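Local coordinates for protein lysine-specific demethylase REF6 (Arabidopsis thaliana, PDB 6A58) that removes repressive di- and trimethyl marks from histone H3, promoting gene expression, and binds specific DNA sequences through C-terminal zinc fingers, at residues E28-S33 with M41-N46; K51-N56 with R68-D73; K81-T86 with R98-A103. All blocks are in the same frame, centred on the assembly; numbering follows the deposited sequence. Where two conformers were deposited one is given.

Interaction 1: residues E28-S33 with M41-N46; sequences EGCTMS and MLHKRN. With ZN (zinc ion), chain B.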
# COMPACT_ATOMS: atom_id res chain seq x y z
N GLU A 28 4.85 -1.03 -19.74
CA GLU A 28 5.25 0.22 -19.10
C GLU A 28 4.86 0.22 -17.62
O GLU A 28 3.71 -0.06 -17.28
CB GLU A 28 4.63 1.43 -19.81
CG GLU A 28 5.26 2.78 -19.45
CD GLU A 28 6.69 2.93 -19.95
OE1 GLU A 28 7.53 3.45 -19.18
OE2 GLU A 28 6.98 2.53 -21.09
N GLY A 29 5.83 0.50 -16.76
CA GLY A 29 5.61 0.55 -15.31
C GLY A 29 5.70 -0.78 -14.58
O GLY A 29 5.73 -0.79 -13.35
N CYS A 30 5.76 -1.90 -15.31
CA CYS A 30 5.78 -3.22 -14.67
C CYS A 30 7.19 -3.58 -14.23
O CYS A 30 8.15 -3.36 -14.97
CB CYS A 30 5.25 -4.30 -15.61
SG CYS A 30 4.90 -5.86 -14.74
N THR A 31 7.32 -4.14 -13.02
CA THR A 31 8.61 -4.54 -12.48
C THR A 31 8.67 -6.05 -12.21
O THR A 31 9.57 -6.52 -11.51
CB THR A 31 8.93 -3.77 -11.18
OG1 THR A 31 7.96 -4.09 -10.18
CG2 THR A 31 8.93 -2.26 -11.43
N MET A 32 7.73 -6.81 -12.78
CA MET A 32 7.65 -8.25 -12.54
C MET A 32 8.57 -9.04 -13.47
O MET A 32 8.87 -8.61 -14.58
CB MET A 32 6.22 -8.74 -12.68
CG MET A 32 5.29 -8.17 -11.62
SD MET A 32 3.65 -8.89 -11.75
CE MET A 32 2.77 -7.94 -10.52
N SER A 33 9.00 -10.20 -12.99
CA SER A 33 9.80 -11.14 -13.78
C SER A 33 9.40 -12.57 -13.46
O SER A 33 8.76 -12.83 -12.43
CB SER A 33 11.29 -10.93 -13.54
OG SER A 33 11.64 -11.30 -12.23
N MET A 41 4.57 -15.15 -20.98
CA MET A 41 3.48 -15.11 -21.97
C MET A 41 2.10 -15.11 -21.31
O MET A 41 1.22 -14.35 -21.72
CB MET A 41 3.60 -16.27 -22.96
CG MET A 41 4.78 -16.15 -23.91
SD MET A 41 4.86 -17.48 -25.12
CE MET A 41 5.63 -18.81 -24.21
N LEU A 42 1.93 -15.94 -20.29
CA LEU A 42 0.69 -15.97 -19.52
C LEU A 42 0.45 -14.65 -18.79
O LEU A 42 -0.68 -14.15 -18.73
CB LEU A 42 0.67 -17.15 -18.54
CG LEU A 42 0.70 -18.55 -19.19
CD1 LEU A 42 0.91 -19.62 -18.14
CD2 LEU A 42 -0.56 -18.81 -20.00
N HIS A 43 1.53 -14.06 -18.27
CA HIS A 43 1.48 -12.74 -17.65
C HIS A 43 1.02 -11.65 -18.63
O HIS A 43 0.22 -10.79 -18.26
CB HIS A 43 2.85 -12.39 -17.07
CG HIS A 43 2.92 -11.01 -16.50
ND1 HIS A 43 2.28 -10.65 -15.34
CD2 HIS A 43 3.59 -9.90 -16.92
CE1 HIS A 43 2.53 -9.38 -15.07
NE2 HIS A 43 3.31 -8.90 -16.02
N LYS A 44 1.50 -11.69 -19.87
CA LYS A 44 1.09 -10.73 -20.90
C LYS A 44 -0.38 -10.88 -21.34
O LYS A 44 -0.95 -9.95 -21.92
CB LYS A 44 2.04 -10.76 -22.10
CG LYS A 44 3.39 -10.18 -21.77
CD LYS A 44 4.37 -10.33 -22.91
CE LYS A 44 5.73 -9.77 -22.53
NZ LYS A 44 6.71 -9.85 -23.64
N ARG A 45 -0.97 -12.05 -21.06
CA ARG A 45 -2.41 -12.28 -21.23
C ARG A 45 -3.21 -11.93 -19.96
O ARG A 45 -4.39 -12.28 -19.83
CB ARG A 45 -2.66 -13.74 -21.62
CG ARG A 45 -2.21 -14.07 -23.03
CD ARG A 45 -2.24 -15.55 -23.30
NE ARG A 45 -3.54 -16.16 -23.01
CZ ARG A 45 -3.79 -17.47 -23.01
NH1 ARG A 45 -2.83 -18.35 -23.30
NH2 ARG A 45 -5.01 -17.90 -22.71
N ASN A 46 -2.57 -11.22 -19.03
CA ASN A 46 -3.19 -10.72 -17.80
C ASN A 46 -3.79 -11.82 -16.92
O ASN A 46 -4.84 -11.62 -16.29
CB ASN A 46 -4.21 -9.62 -18.13
CG ASN A 46 -3.58 -8.46 -18.88
OD1 ASN A 46 -4.10 -8.01 -19.90
ND2 ASN A 46 -2.45 -7.99 -18.38
ZN ZN B . 3.93 -6.96 -16.45
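C30 and M32, on the loop that leads into strand 33-34, face H43 on the last stretch of helix 37-44. The backbones keep well apart, with 9.2 Å between M32 CA and H43 CA where they come nearest, and the gap is spanned by a zinc ion. Beyond H43 the helix ends in a Schellman motif with N46, at positive phi, as its C-prime residue.

The imidazole swings away from its own helix because CG lies opposite the backbone N (chi1 176°), and NE2 binds zinc at 2.1 Å. C30 SG completes the bridge with a 2.2 Å bond to the metal and sits at the edge of the H43 ring, 3.7 Å from NE2. The same sulfur accepts the N-H of M32 at 3.6 Å between N and SG, in a nearly straight bond (163°). M32 reaches out extended and crosses H43 at about a right angle; its SD stands 3.5 Å from H43 CE1, an oblique sulfur-aromatic contact. F34 meets the ring too.

C25 and H60 complete the metal's shell. H60 comes from helix 60-70 of the next finger, consistent with the classing of this finger as a degenerate C2H2 type.

Interaction 2: residues K51-N56 with R68-D73; sequences KGCGKN and RVHSDD. With ZN (zinc ion), chain C.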
# COMPACT_ATOMS: atom_id res chain seq x y z
N LYS A 51 0.04 -19.24 -8.04
CA LYS A 51 -0.41 -20.63 -8.17
C LYS A 51 -1.80 -20.82 -7.56
O LYS A 51 -2.06 -20.37 -6.45
CB LYS A 51 0.59 -21.58 -7.49
CG LYS A 51 1.94 -21.68 -8.18
CD LYS A 51 2.97 -22.37 -7.29
CE LYS A 51 4.33 -22.44 -7.96
NZ LYS A 51 5.38 -23.04 -7.10
N GLY A 52 -2.69 -21.47 -8.32
CA GLY A 52 -4.04 -21.79 -7.86
C GLY A 52 -5.13 -20.73 -8.04
O GLY A 52 -6.30 -21.03 -7.82
N CYS A 53 -4.76 -19.51 -8.44
CA CYS A 53 -5.74 -18.42 -8.55
C CYS A 53 -6.54 -18.53 -9.85
O CYS A 53 -7.75 -18.75 -9.82
CB CYS A 53 -5.05 -17.05 -8.44
SG CYS A 53 -6.20 -15.67 -8.61
N GLY A 54 -5.86 -18.37 -10.98
CA GLY A 54 -6.48 -18.50 -12.30
C GLY A 54 -7.28 -17.31 -12.82
O GLY A 54 -7.81 -17.38 -13.93
N LYS A 55 -7.39 -16.23 -12.05
CA LYS A 55 -8.17 -15.07 -12.47
C LYS A 55 -7.48 -14.34 -13.63
O LYS A 55 -6.26 -14.17 -13.61
CB LYS A 55 -8.41 -14.12 -11.29
CG LYS A 55 -9.31 -14.70 -10.21
CD LYS A 55 -9.50 -13.71 -9.08
CE LYS A 55 -10.61 -14.12 -8.13
NZ LYS A 55 -10.30 -15.38 -7.39
N ASN A 56 -8.27 -13.97 -14.64
CA ASN A 56 -7.79 -13.20 -15.80
C ASN A 56 -8.37 -11.80 -15.72
O ASN A 56 -9.47 -11.60 -15.20
CB ASN A 56 -8.27 -13.83 -17.11
CG ASN A 56 -7.57 -15.15 -17.44
OD1 ASN A 56 -7.22 -15.38 -18.61
ND2 ASN A 56 -7.41 -16.03 -16.46
N ARG A 68 -1.36 -7.83 -5.64
CA ARG A 68 -1.11 -7.28 -4.30
C ARG A 68 -2.01 -7.85 -3.20
O ARG A 68 -1.59 -7.95 -2.05
CB ARG A 68 -1.24 -5.75 -4.32
N VAL A 69 -3.25 -8.21 -3.56
CA VAL A 69 -4.20 -8.82 -2.61
C VAL A 69 -3.75 -10.19 -2.08
O VAL A 69 -4.12 -10.57 -0.97
CB VAL A 69 -5.60 -8.97 -3.24
N HIS A 70 -2.97 -10.93 -2.87
CA HIS A 70 -2.38 -12.20 -2.42
C HIS A 70 -1.24 -12.01 -1.42
O HIS A 70 -1.01 -12.88 -0.58
CB HIS A 70 -1.86 -13.01 -3.61
CG HIS A 70 -2.94 -13.57 -4.48
ND1 HIS A 70 -3.55 -14.78 -4.21
CD2 HIS A 70 -3.50 -13.11 -5.61
CE1 HIS A 70 -4.45 -15.03 -5.15
NE2 HIS A 70 -4.44 -14.03 -6.01
N SER A 71 -0.52 -10.89 -1.52
CA SER A 71 0.66 -10.65 -0.69
C SER A 71 0.31 -10.20 0.72
O SER A 71 -0.45 -9.25 0.91
CB SER A 71 1.56 -9.60 -1.34
OG SER A 71 2.75 -9.41 -0.59
N ASP A 72 0.88 -10.89 1.71
CA ASP A 72 0.86 -10.45 3.11
C ASP A 72 2.19 -9.80 3.52
O ASP A 72 2.49 -9.69 4.71
CB ASP A 72 0.49 -11.62 4.05
CG ASP A 72 1.52 -12.75 4.06
OD1 ASP A 72 2.37 -12.82 3.15
OD2 ASP A 72 1.46 -13.59 4.98
N ASP A 73 2.97 -9.34 2.53
CA ASP A 73 4.29 -8.76 2.78
C ASP A 73 4.14 -7.36 3.35
O ASP A 73 3.55 -6.48 2.72
CB ASP A 73 5.11 -8.73 1.48
CG ASP A 73 6.57 -8.34 1.70
OD1 ASP A 73 7.03 -8.22 2.86
OD2 ASP A 73 7.27 -8.17 0.68
ZN ZN C . -4.80 -13.97 -8.18
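C53 and H70 meet with the cysteine sulfur set at the edge of the imidazole: SG lies near the ring plane, on a line from the centroid 78° off the ring normal, and 3.5 Å from NE2. Flanking this, C53 CB approaches H70 CE1 at 3.9 Å. What draws the two together is a zinc ion, bound by C53 SG at 2.2 Å and by H70 NE2 at the same length. The torsions differ on the two sides. C53 extends its sulfur opposite its backbone N, whereas H70 carries its ring beside the backbone N and opposite the carbonyl carbon (chi1 -70°), which sends NE2 from the weakly bonded last turn of helix 60-70 across to the loop.

This is the second cysteine and second histidine of a C2H2 zinc finger, whose site C48 and H66 complete. The H66 ring stands almost perpendicular to that of H70, so the two histidines offer their nitrogens to one metal without stacking, and I50 packs on H70 as well.

The loop that carries C53 also turns one N-H to its sulfur: K55 N gives C53 SG a weak bond at 3.7 Å, which may temper the charge of the thiolate. After H70 the chain leaves the helix, and S71 OG accepts from D73 N at 3.1 Å, an ST turn at the start of the linker to the next finger.

Interaction 3: residues K81-T86 with R98-A103; sequences KGCKMT and RVHTGA. With ZN (zinc ion), chain D.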
# COMPACT_ATOMS: atom_id res chain seq x y z
N LYS A 81 11.09 0.22 20.15
CA LYS A 81 11.45 -1.02 20.86
C LYS A 81 10.23 -1.59 21.58
O LYS A 81 9.47 -0.85 22.20
CB LYS A 81 12.57 -0.77 21.87
CG LYS A 81 13.93 -0.48 21.26
CD LYS A 81 14.88 0.12 22.29
CE LYS A 81 15.25 -0.87 23.39
NZ LYS A 81 16.16 -0.26 24.40
N GLY A 82 10.06 -2.91 21.49
CA GLY A 82 8.90 -3.61 22.05
C GLY A 82 7.73 -3.80 21.11
O GLY A 82 6.86 -4.63 21.38
N CYS A 83 7.68 -3.04 20.02
CA CYS A 83 6.58 -3.10 19.08
C CYS A 83 6.93 -4.04 17.94
O CYS A 83 8.00 -3.91 17.34
CB CYS A 83 6.28 -1.71 18.52
SG CYS A 83 4.80 -1.67 17.50
N LYS A 84 6.03 -4.97 17.64
CA LYS A 84 6.24 -5.97 16.59
C LYS A 84 5.40 -5.70 15.34
O LYS A 84 5.33 -6.55 14.45
CB LYS A 84 5.92 -7.37 17.15
CG LYS A 84 6.73 -7.72 18.39
CD LYS A 84 6.64 -9.20 18.74
CE LYS A 84 7.53 -9.53 19.93
NZ LYS A 84 7.62 -10.99 20.19
N MET A 85 4.79 -4.51 15.25
CA MET A 85 3.93 -4.18 14.12
C MET A 85 4.76 -3.91 12.86
O MET A 85 5.87 -3.40 12.94
CB MET A 85 3.04 -2.98 14.43
CG MET A 85 2.04 -3.26 15.54
SD MET A 85 0.59 -2.19 15.50
CE MET A 85 -0.25 -2.81 14.05
N THR A 86 4.18 -4.28 11.72
CA THR A 86 4.84 -4.16 10.42
C THR A 86 3.88 -3.52 9.43
O THR A 86 2.66 -3.56 9.61
CB THR A 86 5.27 -5.54 9.89
OG1 THR A 86 4.16 -6.45 9.94
CG2 THR A 86 6.41 -6.10 10.74
N ARG A 98 3.21 7.77 15.50
CA ARG A 98 2.56 8.83 16.29
C ARG A 98 1.76 8.29 17.49
O ARG A 98 1.59 9.00 18.48
CB ARG A 98 1.66 9.70 15.42
CG ARG A 98 2.39 10.47 14.34
CD ARG A 98 1.41 11.13 13.38
NE ARG A 98 2.09 11.58 12.17
CZ ARG A 98 1.48 11.83 11.00
NH1 ARG A 98 0.16 11.70 10.86
NH2 ARG A 98 2.21 12.23 9.96
N VAL A 99 1.28 7.04 17.40
CA VAL A 99 0.60 6.40 18.53
C VAL A 99 1.56 6.28 19.72
O VAL A 99 1.16 6.52 20.86
CB VAL A 99 0.03 5.00 18.16
CG1 VAL A 99 -0.61 4.32 19.37
CG2 VAL A 99 -0.98 5.11 17.02
N HIS A 100 2.81 5.93 19.44
CA HIS A 100 3.84 5.82 20.47
C HIS A 100 4.31 7.16 21.00
O HIS A 100 4.54 7.31 22.20
CB HIS A 100 5.07 5.07 19.94
CG HIS A 100 4.79 3.67 19.49
ND1 HIS A 100 4.15 2.75 20.29
CD2 HIS A 100 5.12 3.02 18.35
CE1 HIS A 100 4.06 1.60 19.64
NE2 HIS A 100 4.65 1.74 18.46
N THR A 101 4.49 8.15 20.11
CA THR A 101 4.99 9.47 20.52
C THR A 101 3.91 10.36 21.13
O THR A 101 4.23 11.31 21.85
CB THR A 101 5.63 10.23 19.34
OG1 THR A 101 4.63 10.52 18.37
CG2 THR A 101 6.76 9.41 18.72
N GLY A 102 2.64 10.08 20.83
CA GLY A 102 1.52 10.90 21.28
C GLY A 102 1.29 12.15 20.46
O GLY A 102 0.52 13.02 20.86
N ALA A 103 1.93 12.24 19.29
CA ALA A 103 1.82 13.42 18.43
C ALA A 103 0.41 13.54 17.87
O ALA A 103 -0.18 12.55 17.45
CB ALA A 103 2.83 13.34 17.30
ZN ZN D . 4.93 0.49 16.83
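C83 SG is gripped from two directions: zinc binds it at 2.3 Å, and the backbone N-H of M85 reaches it weakly, with 3.6 Å between N and SG. Across the metal, H100 NE2 coordinates at 2.1 Å. The sulfur sits at the edge of the H100 imidazole, 3.5 Å from NE2 and 81° off the ring normal as seen from the centroid, while C83 CB follows at 3.8 Å from the same nitrogen. H100 aims at the metal from the last turn of helix 90-101 with its ring placed opposite the carbonyl carbon (chi1 -61°). W80 stacks on this imidazole and probably helps hold its rotation; H96, almost perpendicular to it, fills the third corner of the site and C78 the fourth.

Just past the histidine the helix closes, with G102 N bonded to R98 O at 2.8 Å and G102 itself turning at positive phi. R98 NH1 reaches R118 O in the following finger, tying the helix end to its neighbour.

With two sulfurs and two imidazole nitrogens filling its shell, the zinc is a structural ion of the C2H2 type, and the thiolate charge of C83 is probably neutralised mainly by the metal, with the weak M85 N-H contact adding a little.

How the interactions relate
Three of the chain's four zinc sites appear here; in each, a loop cysteine and a histidine of the helix after it supply two of the four ligands. Interactions 1 and 2 have centres 14 Å apart, and N46 O touches N56 CB at 4.2 Å. Helix 60-70 serves both zinc sites, supplying H60 to the first and H66 and H70 to the second, which probably holds these fingers together. The centre of interaction 3 is about 30 Å from that of interaction 2 and 37 Å from that of interaction 1, although the nearest atoms of interactions 2 and 3 are about 6 Å apart, without touching. The DNA-binding region, residues 55-128, includes all of interaction 3; interaction 1's segments precede it, but H60 lies within.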